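Local coordinates for A-type flavoprotein (PDB 2Q9U) that probably scavenges dioxygen, passing electrons from a flavin mononucleotide to a diiron centre held in a metallo-beta-lactamase-like domain, at residues 166-171 / 225-230. Residues are numbered along the deposited sequence; the frame is centred on the assembly and turned at random.
Sequences ILFSND and YILSAH. With FEO (mu-oxo-diiron), chain G.
Strands 166-170 and 225-228 run parallel in the second sheet of the metallo-beta-lactamase-like domain, their axes 4.7 Å apart and inclined by 26°. A nearly straight bond from Leu-167 N to Tyr-225 O (2.8 Å, 175° at the hydrogen) joins the strands; Leu-227 N returns to Leu-167 O, and Ser-169 N reaches Leu-227 O from above the carbonyl plane. Ile-166, Phe-168, Tyr-225 and Leu-227 share the face turned to strands 12-14 and 39-46. There CG2 of Ile-166, anti to its own backbone N, sits over one face of the Phe-168 ring, toward its rim, and meets Leu-227 CG at 3.9 Å. Leu-227 lies alongside Phe-168, pointing the same way, its CD1 3.7 Å from ring atom CE1. Leu-167 and Ile-226 occupy the other face, where Ile-226 CG2 also packs against Ser-169 OG, a hydroxyl bonded to Gly-172 O. A water accepts from Asn-170 N and donates to Leu-227 O, bridging the strands, before Ala-229 N closes on Asn-170 O at 2.7 Å. Beyond this last bond both segments loop toward the mu-oxo-diiron. Asp-171 spans both irons, OD1 on FE1 and OD2 on FE2, each at 2.0 Å, while His-230 NE2 binds FE1 at 2.1 Å. Ser-40 O takes a hydrogen bond from His-230 ND1, fixing the ring's rotation and probably strengthening its donation to iron. His-90 and Asp-89 also bind FE1; His-85, Glu-87, His-152 and the bridging oxo complete FE2. The loop residues after the paired strands thus set a bridging carboxylate beside an imidazole, and the carboxylate's negative charge is probably balanced by both irons.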
ATOM      1  N   ILE A 166     -41.878  -3.206  -5.707  1.00 13.24           N
ATOM      2  CA  ILE A 166     -40.458  -3.345  -5.345  1.00 12.93           C
ATOM      3  C   ILE A 166     -39.704  -4.124  -6.399  1.00 12.25           C
ATOM      4  O   ILE A 166     -40.099  -5.233  -6.777  1.00 13.64           O
ATOM      5  CB  ILE A 166     -40.263  -4.132  -4.039  1.00 13.45           C
ATOM      6  CG1 ILE A 166     -41.070  -3.550  -2.878  1.00 14.43           C
ATOM      7  CG2 ILE A 166     -38.766  -4.161  -3.645  1.00 14.24           C
ATOM      8  CD1 ILE A 166     -41.355  -4.609  -1.802  1.00 17.24           C
ATOM      9  N   LEU A 167     -38.576  -3.578  -6.836  1.00 11.48           N
ATOM     10  CA  LEU A 167     -37.663  -4.333  -7.662  1.00 10.98           C
ATOM     11  C   LEU A 167     -36.461  -4.726  -6.793  1.00 11.40           C
ATOM     12  O   LEU A 167     -35.708  -3.849  -6.317  1.00 12.53           O
ATOM     13  CB  LEU A 167     -37.210  -3.488  -8.859  1.00 11.09           C
ATOM     14  CG  LEU A 167     -36.273  -4.214  -9.830  1.00 11.74           C
ATOM     15  CD1 LEU A 167     -36.984  -5.362 -10.550  1.00 13.08           C
ATOM     16  CD2 LEU A 167     -35.609  -3.268 -10.853  1.00 11.38           C
ATOM     17  N   PHE A 168     -36.272  -6.015  -6.578  1.00 10.75           N
ATOM     18  CA  PHE A 168     -35.041  -6.495  -5.912  1.00 11.02           C
ATOM     19  C   PHE A 168     -34.035  -6.709  -7.033  1.00 11.10           C
ATOM     20  O   PHE A 168     -34.121  -7.693  -7.793  1.00 11.69           O
ATOM     21  CB  PHE A 168     -35.311  -7.808  -5.167  1.00 10.05           C
ATOM     22  CG  PHE A 168     -36.278  -7.668  -4.020  1.00 11.82           C
ATOM     23  CD1 PHE A 168     -35.839  -7.241  -2.763  1.00 11.68           C
ATOM     24  CD2 PHE A 168     -37.621  -7.994  -4.184  1.00  9.17           C
ATOM     25  CE1 PHE A 168     -36.731  -7.111  -1.686  1.00 12.38           C
ATOM     26  CE2 PHE A 168     -38.511  -7.882  -3.124  1.00 10.35           C
ATOM     27  CZ  PHE A 168     -38.078  -7.440  -1.873  1.00  9.55           C
ATOM     28  N   SER A 169     -33.118  -5.761  -7.191  1.00 10.91           N
ATOM     29  CA  SER A 169     -32.321  -5.732  -8.419  1.00 11.42           C
ATOM     30  C   SER A 169     -30.972  -6.442  -8.306  1.00 10.83           C
ATOM     31  O   SER A 169     -30.222  -6.482  -9.263  1.00 10.39           O
ATOM     32  CB  SER A 169     -32.100  -4.276  -8.866  1.00 11.40           C
ATOM     33  OG  SER A 169     -31.497  -3.542  -7.811  1.00 10.43           O
ATOM     34  N   ASN A 170     -30.653  -6.943  -7.119  1.00 11.86           N
ATOM     35  CA  ASN A 170     -29.380  -7.652  -6.899  1.00 11.49           C
ATOM     36  C   ASN A 170     -28.203  -6.703  -7.272  1.00 12.14           C
ATOM     37  O   ASN A 170     -28.181  -5.569  -6.781  1.00 12.56           O
ATOM     38  CB  ASN A 170     -29.407  -9.006  -7.658  1.00 11.48           C
ATOM     39  CG  ASN A 170     -28.217  -9.890  -7.350  1.00 13.28           C
ATOM     40  OD1 ASN A 170     -27.345 -10.080  -8.193  1.00 11.83           O
ATOM     41  ND2 ASN A 170     -28.174 -10.427  -6.141  1.00 11.06           N
ATOM     42  N   ASP A 171     -27.261  -7.124  -8.113  1.00 12.33           N
ATOM     43  CA  ASP A 171     -26.121  -6.289  -8.483  1.00 11.93           C
ATOM     44  C   ASP A 171     -26.599  -5.011  -9.175  1.00 11.99           C
ATOM     45  O   ASP A 171     -25.984  -3.920  -9.047  1.00 11.23           O
ATOM     46  CB  ASP A 171     -25.171  -7.028  -9.434  1.00 11.91           C
ATOM     47  CG  ASP A 171     -24.160  -7.942  -8.711  1.00 14.16           C
ATOM     48  OD1 ASP A 171     -23.831  -7.755  -7.503  1.00 11.62           O
ATOM     49  OD2 ASP A 171     -23.677  -8.855  -9.401  1.00 14.09           O
ATOM     50  N   TYR A 225     -39.716   1.286  -5.479  1.00 13.32           N
ATOM     51  CA  TYR A 225     -38.485   1.025  -4.718  1.00 13.37           C
ATOM     52  C   TYR A 225     -37.543   0.106  -5.466  1.00 12.66           C
ATOM     53  O   TYR A 225     -37.974  -0.938  -5.990  1.00 12.46           O
ATOM     54  CB  TYR A 225     -38.821   0.335  -3.372  1.00 14.43           C
ATOM     55  CG  TYR A 225     -39.784   1.130  -2.507  1.00 15.04           C
ATOM     56  CD1 TYR A 225     -39.365   2.310  -1.899  1.00 14.46           C
ATOM     57  CD2 TYR A 225     -41.127   0.725  -2.342  1.00 14.86           C
ATOM     58  CE1 TYR A 225     -40.241   3.070  -1.099  1.00 17.10           C
ATOM     59  CE2 TYR A 225     -42.029   1.475  -1.512  1.00 18.24           C
ATOM     60  CZ  TYR A 225     -41.564   2.648  -0.911  1.00 18.25           C
ATOM     61  OH  TYR A 225     -42.395   3.406  -0.115  1.00 19.90           O
ATOM     62  N   ILE A 226     -36.254   0.462  -5.510  1.00 11.31           N
ATOM     63  CA  ILE A 226     -35.265  -0.480  -6.025  1.00 10.10           C
ATOM     64  C   ILE A 226     -34.318  -0.856  -4.892  1.00 10.82           C
ATOM     65  O   ILE A 226     -33.533  -0.016  -4.402  1.00 10.46           O
ATOM     66  CB  ILE A 226     -34.478   0.074  -7.235  1.00 10.51           C
ATOM     67  CG1 ILE A 226     -35.434   0.456  -8.378  1.00 10.62           C
ATOM     68  CG2 ILE A 226     -33.470  -0.976  -7.721  1.00  7.88           C
ATOM     69  CD1 ILE A 226     -34.724   1.279  -9.504  1.00 10.62           C
ATOM     70  N   LEU A 227     -34.448  -2.092  -4.431  1.00 10.47           N
ATOM     71  CA  LEU A 227     -33.609  -2.588  -3.344  1.00 11.00           C
ATOM     72  C   LEU A 227     -32.477  -3.398  -3.961  1.00 11.13           C
ATOM     73  O   LEU A 227     -32.673  -4.485  -4.492  1.00 10.71           O
ATOM     74  CB  LEU A 227     -34.416  -3.426  -2.343  1.00 11.94           C
ATOM     75  CG  LEU A 227     -35.692  -2.845  -1.705  1.00 14.13           C
ATOM     76  CD1 LEU A 227     -36.117  -3.684  -0.498  1.00 14.56           C
ATOM     77  CD2 LEU A 227     -35.692  -1.364  -1.378  1.00 14.77           C
ATOM     78  N   SER A 228     -31.281  -2.830  -3.912  1.00 10.50           N
ATOM     79  CA  SER A 228     -30.121  -3.419  -4.556  1.00 10.41           C
ATOM     80  C   SER A 228     -29.377  -4.337  -3.573  1.00  9.67           C
ATOM     81  O   SER A 228     -29.562  -4.223  -2.385  1.00  8.86           O
ATOM     82  CB  SER A 228     -29.171  -2.297  -5.016  1.00 10.03           C
ATOM     83  OG  SER A 228     -28.025  -2.866  -5.645  1.00 14.32           O
ATOM     84  N   ALA A 229     -28.516  -5.203  -4.091  1.00  9.84           N
ATOM     85  CA  ALA A 229     -27.702  -6.109  -3.250  1.00 10.22           C
ATOM     86  C   ALA A 229     -26.333  -5.519  -2.829  1.00  9.99           C
ATOM     87  O   ALA A 229     -25.626  -6.122  -2.034  1.00 10.06           O
ATOM     88  CB  ALA A 229     -27.531  -7.480  -3.927  1.00 10.24           C
ATOM     89  N   HIS A 230     -25.995  -4.330  -3.322  1.00 10.13           N
ATOM     90  CA  HIS A 230     -24.784  -3.613  -2.868  1.00  9.69           C
ATOM     91  C   HIS A 230     -25.096  -2.156  -2.532  1.00  9.94           C
ATOM     92  O   HIS A 230     -25.712  -1.443  -3.348  1.00  9.83           O
ATOM     93  CB  HIS A 230     -23.692  -3.622  -3.939  1.00  9.75           C
ATOM     94  CG  HIS A 230     -23.096  -4.968  -4.200  1.00  9.45           C
ATOM     95  ND1 HIS A 230     -22.338  -5.647  -3.275  1.00 11.12           N
ATOM     96  CD2 HIS A 230     -23.126  -5.746  -5.308  1.00  9.51           C
ATOM     97  CE1 HIS A 230     -21.946  -6.802  -3.796  1.00 12.23           C
ATOM     98  NE2 HIS A 230     -22.412  -6.880  -5.027  1.00  9.60           N
TER
HETATM   99 FE1  FEO G 701     -22.377  -8.548  -6.330  1.00 11.41          FE
HETATM  100 FE2  FEO G 701     -22.115 -10.180  -9.365  1.00 14.54          FE
HETATM  101  O   FEO G 701     -22.155 -10.096  -7.313  1.00 11.74           O
HETATM  102  O   HOH W   1     -31.922  -7.129  -4.566  1.00 12.68           O